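Local coordinates for protein PelD (Pseudomonas aeruginosa, PDB 4EU0) that binds the second messenger cyclic di-GMP and takes part in pellicle formation, this fragment holding its GAF and GGDEF-like domains, at residues E199-Q202 against R203-G207; Q279-G282 against H283-N287. All blocks are in the same frame, centred on the assembly; numbering follows the deposited sequence.

Contact 1. Residues E199-Q202 against R203-G207; sequences EEVQ and RLLEG
Glu206 N bonds to Gln202 O at 2.8 Å, and a side-chain bond doubles this i to i+4 link: Gln202 NE2 gives to Glu206 OE2, 2.9 Å away, with the acceptor almost in the amide plane. Gln202 CG sits anti to the backbone N (chi1 -168°) and the chain stays extended, which carries the amide to that carboxylate, while its OE1 takes a bond from Arg225. One turn back, Glu199 and Arg203 make a long, weak salt bridge in which Arg203 NE and NH2 each lie 3.4 Å from Glu199 OE2. The carboxylate oxygen comes to the guanidinium edge near its plane, the two planes 26° apart. Glu200 OE2 lies 3.6 Å from Arg203 CD and well out of the guanidinium plane, adding nearby charge but no bond; Glu200 OE1 is held by Arg253. The inner side is apolar: Val201 CG1 packs alongside Leu205 CD1 at 4.0 Å, and both residues lean on Phe250 of helix 236-253. Polar i to i+4 pairs on one side and aliphatic ones on the other are features of an amphipathic alpha-helix, here packed against helix 236-253 and strand 185-192.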
loop_
_atom_site.group_PDB
_atom_site.type_symbol
_atom_site.label_atom_id
_atom_site.label_comp_id
_atom_site.label_asym_id
_atom_site.label_seq_id
_atom_site.Cartn_x
_atom_site.Cartn_y
_atom_site.Cartn_z
ATOM N N GLU A 199 14.312 -4.238 24.985
ATOM C CA GLU A 199 13.883 -5.478 24.341
ATOM C C GLU A 199 12.404 -5.772 24.589
ATOM O O GLU A 199 11.675 -6.093 23.651
ATOM C CB GLU A 199 14.737 -6.672 24.744
ATOM C CG GLU A 199 14.433 -7.867 23.850
ATOM C CD GLU A 199 15.440 -8.976 23.939
ATOM O OE1 GLU A 199 16.488 -8.806 24.592
ATOM O OE2 GLU A 199 15.176 -10.036 23.346
ATOM N N GLU A 200 11.961 -5.679 25.843
ATOM C CA GLU A 200 10.563 -6.006 26.135
ATOM C C GLU A 200 9.583 -4.981 25.576
ATOM O O GLU A 200 8.486 -5.344 25.148
ATOM C CB GLU A 200 10.331 -6.251 27.626
ATOM C CG GLU A 200 10.968 -7.546 28.110
ATOM C CD GLU A 200 10.383 -8.767 27.445
ATOM O OE1 GLU A 200 9.139 -8.873 27.370
ATOM O OE2 GLU A 200 11.169 -9.642 27.015
ATOM N N VAL A 201 9.979 -3.711 25.568
ATOM C CA VAL A 201 9.158 -2.677 24.925
ATOM C C VAL A 201 9.035 -2.985 23.430
ATOM O O VAL A 201 7.932 -2.954 22.858
ATOM C CB VAL A 201 9.747 -1.262 25.150
ATOM C CG1 VAL A 201 9.016 -0.241 24.304
ATOM C CG2 VAL A 201 9.644 -0.886 26.625
ATOM N N GLN A 202 10.156 -3.318 22.800
ATOM C CA GLN A 202 10.133 -3.634 21.368
ATOM C C GLN A 202 9.224 -4.828 21.077
ATOM O O GLN A 202 8.443 -4.804 20.118
ATOM C CB GLN A 202 11.536 -3.894 20.828
ATOM C CG GLN A 202 11.596 -3.936 19.296
ATOM C CD GLN A 202 12.996 -4.206 18.792
ATOM O OE1 GLN A 202 13.917 -3.426 19.041
ATOM N NE2 GLN A 202 13.164 -5.313 18.076
ATOM N N ARG A 203 9.298 -5.853 21.919
ATOM C CA ARG A 203 8.469 -7.033 21.712
ATOM C C ARG A 203 6.988 -6.699 21.817
ATOM O O ARG A 203 6.169 -7.247 21.070
ATOM C CB ARG A 203 8.844 -8.144 22.689
ATOM C CG ARG A 203 10.138 -8.826 22.329
ATOM C CD ARG A 203 10.597 -9.754 23.429
ATOM N NE ARG A 203 11.784 -10.509 23.034
ATOM C CZ ARG A 203 11.760 -11.655 22.361
ATOM N NH1 ARG A 203 10.603 -12.207 22.008
ATOM N NH2 ARG A 203 12.899 -12.259 22.048
ATOM N N LEU A 204 6.642 -5.809 22.750
ATOM C CA LEU A 204 5.253 -5.379 22.885
ATOM C C LEU A 204 4.814 -4.589 21.648
ATOM O O LEU A 204 3.720 -4.787 21.130
ATOM C CB LEU A 204 5.048 -4.574 24.184
ATOM C CG LEU A 204 3.592 -4.319 24.593
ATOM C CD1 LEU A 204 2.912 -5.600 25.047
ATOM C CD2 LEU A 204 3.521 -3.264 25.692
ATOM N N LEU A 205 5.678 -3.703 21.167
ATOM C CA LEU A 205 5.376 -2.937 19.954
ATOM C C LEU A 205 5.220 -3.872 18.744
ATOM O O LEU A 205 4.267 -3.734 17.965
ATOM C CB LEU A 205 6.452 -1.869 19.719
ATOM C CG LEU A 205 6.435 -0.680 20.679
ATOM C CD1 LEU A 205 7.736 0.107 20.518
ATOM C CD2 LEU A 205 5.198 0.228 20.443
ATOM N N GLU A 206 6.113 -4.851 18.610
ATOM C CA GLU A 206 5.990 -5.842 17.537
ATOM C C GLU A 206 4.655 -6.583 17.588
ATOM O O GLU A 206 4.018 -6.770 16.561
ATOM C CB GLU A 206 7.141 -6.850 17.570
ATOM C CG GLU A 206 8.509 -6.241 17.261
ATOM C CD GLU A 206 9.622 -7.258 17.430
ATOM O OE1 GLU A 206 9.417 -8.441 17.062
ATOM O OE2 GLU A 206 10.698 -6.888 17.935
ATOM N N GLY A 207 4.226 -6.976 18.785
ATOM C CA GLY A 207 3.002 -7.758 18.932
ATOM C C GLY A 207 1.741 -6.961 18.644
ATOM O O GLY A 207 0.688 -7.546 18.400
#

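Contact 2. Residues Q279-G282 against H283-N287; sequences QALG and HFLFN
Gln279 O, just ahead of helix 280-288, accepts from His283 N and so starts a run of i to i+4 backbone bonds that continues to Phe286 N on Gly282 O, 2.8 Å long; a wider pi-type turn spans 283-287. Among the side chains, Leu281 and Leu285 extend alongside one another in the same direction and meet through their CD1 methyls at 3.9 Å. Leu281 CG is anti to the backbone N (chi1 -178°), whereas Leu285 CG is anti to its carbonyl carbon (chi1 -66°), and these different first torsions bring the two branches together one turn apart. The same Leu281 CD1 approaches Phe284 CD2 obliquely at a looser 4.5 Å. All three side chains rest on Leu187 of strand 185-192, and the Phe284 ring also meets that of Tyr270, their planes at about 40°. On another side, Phe286 CB lies 3.3 Å from Gly282 O, and its ring reaches Asp293 and Val296 of the chain's last residues. Leucines and a phenylalanine at i, i+3 and i+4 thus form the apolar stripe by which this helix packs on the antiparallel sheet of the GGDEF-like domain.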
loop_
_atom_site.group_PDB
_atom_site.type_symbol
_atom_site.label_atom_id
_atom_site.label_comp_id
_atom_site.label_asym_id
_atom_site.label_seq_id
_atom_site.Cartn_x
_atom_site.Cartn_y
_atom_site.Cartn_z
ATOM N N GLN A 279 12.141 17.360 1.305
ATOM C CA GLN A 279 13.280 16.967 2.135
ATOM C C GLN A 279 12.866 16.514 3.539
ATOM O O GLN A 279 13.706 16.080 4.330
ATOM C CB GLN A 279 14.278 18.122 2.236
ATOM C CG GLN A 279 14.750 18.644 0.884
ATOM C CD GLN A 279 15.690 17.687 0.153
ATOM O OE1 GLN A 279 16.179 16.707 0.721
ATOM N NE2 GLN A 279 15.954 17.983 -1.116
ATOM N N ALA A 280 11.574 16.609 3.832
ATOM C CA ALA A 280 11.071 16.441 5.196
ATOM C C ALA A 280 11.230 15.014 5.722
ATOM O O ALA A 280 11.663 14.807 6.858
ATOM C CB ALA A 280 9.617 16.892 5.282
ATOM N N LEU A 281 10.890 14.033 4.889
ATOM C CA LEU A 281 10.989 12.636 5.304
ATOM C C LEU A 281 12.439 12.244 5.597
ATOM O O LEU A 281 12.711 11.513 6.548
ATOM C CB LEU A 281 10.364 11.719 4.253
ATOM C CG LEU A 281 10.362 10.223 4.570
ATOM C CD1 LEU A 281 9.632 9.923 5.877
ATOM C CD2 LEU A 281 9.736 9.450 3.413
ATOM N N GLY A 282 13.358 12.749 4.774
ATOM C CA GLY A 282 14.792 12.563 4.986
ATOM C C GLY A 282 15.270 13.135 6.308
ATOM O O GLY A 282 15.993 12.479 7.045
ATOM N N HIS A 283 14.867 14.368 6.605
ATOM C CA HIS A 283 15.196 14.982 7.887
ATOM C C HIS A 283 14.682 14.150 9.055
ATOM O O HIS A 283 15.383 13.948 10.046
ATOM C CB HIS A 283 14.653 16.411 7.969
ATOM C CG HIS A 283 14.860 17.051 9.304
ATOM N ND1 HIS A 283 16.079 17.557 9.705
ATOM C CD2 HIS A 283 14.009 17.257 10.336
ATOM C CE1 HIS A 283 15.969 18.042 10.929
ATOM N NE2 HIS A 283 14.723 17.872 11.335
ATOM N N PHE A 284 13.461 13.653 8.913
ATOM C CA PHE A 284 12.829 12.858 9.954
ATOM C C PHE A 284 13.600 11.562 10.208
ATOM O O PHE A 284 13.978 11.269 11.339
ATOM C CB PHE A 284 11.376 12.569 9.580
ATOM C CG PHE A 284 10.664 11.666 10.556
ATOM C CD1 PHE A 284 10.247 12.148 11.792
ATOM C CD2 PHE A 284 10.407 10.333 10.240
ATOM C CE1 PHE A 284 9.584 11.304 12.696
ATOM C CE2 PHE A 284 9.741 9.484 11.137
ATOM C CZ PHE A 284 9.327 9.973 12.366
ATOM N N LEU A 285 13.845 10.794 9.154
ATOM C CA LEU A 285 14.466 9.478 9.332
ATOM C C LEU A 285 15.982 9.520 9.506
ATOM O O LEU A 285 16.508 8.802 10.352
ATOM C CB LEU A 285 14.082 8.522 8.194
ATOM C CG LEU A 285 12.607 8.121 8.100
ATOM C CD1 LEU A 285 12.369 7.308 6.825
ATOM C CD2 LEU A 285 12.129 7.346 9.329
ATOM N N PHE A 286 16.680 10.359 8.727
ATOM C CA PHE A 286 18.152 10.338 8.696
ATOM C C PHE A 286 18.854 11.286 9.667
ATOM O O PHE A 286 20.066 11.154 9.911
ATOM C CB PHE A 286 18.688 10.580 7.275
ATOM C CG PHE A 286 18.262 9.546 6.272
ATOM C CD1 PHE A 286 17.859 8.275 6.676
ATOM C CD2 PHE A 286 18.281 9.841 4.915
ATOM C CE1 PHE A 286 17.463 7.326 5.746
ATOM C CE2 PHE A 286 17.895 8.893 3.971
ATOM C CZ PHE A 286 17.489 7.632 4.391
ATOM N N ASN A 287 18.117 12.270 10.171
ATOM C CA ASN A 287 18.651 13.187 11.167
ATOM C C ASN A 287 18.002 12.930 12.524
ATOM O O ASN A 287 18.682 12.568 13.488
ATOM C CB ASN A 287 18.471 14.643 10.723
ATOM C CG ASN A 287 18.930 15.642 11.775
ATOM O OD1 ASN A 287 18.317 15.771 12.834
ATOM N ND2 ASN A 287 20.001 16.364 11.479
#

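Overall arrangement
Contact 1 comes first along the chain, on helix 198-207, and contact 2 follows on helix 280-288, the last helix, with their centres 25 Å apart and nearest atoms about 13 Å apart. Both belong to the GGDEF-like domain and share its four-stranded antiparallel sheet: each helix packs on strand 185-192, contact 1 through Leu192 and Phe190, contact 2 through Leu187 and Ala189. These even and odd positions of an extended strand face opposite ways, so the two helices pack on opposite faces of the sheet. Contact 1 also adjoins helix 236-253, which carries Arg245 of the cyclic di-GMP site; the Leu205 side chain is about 10 Å from the bound ligand. Contact 2 is remote from that site.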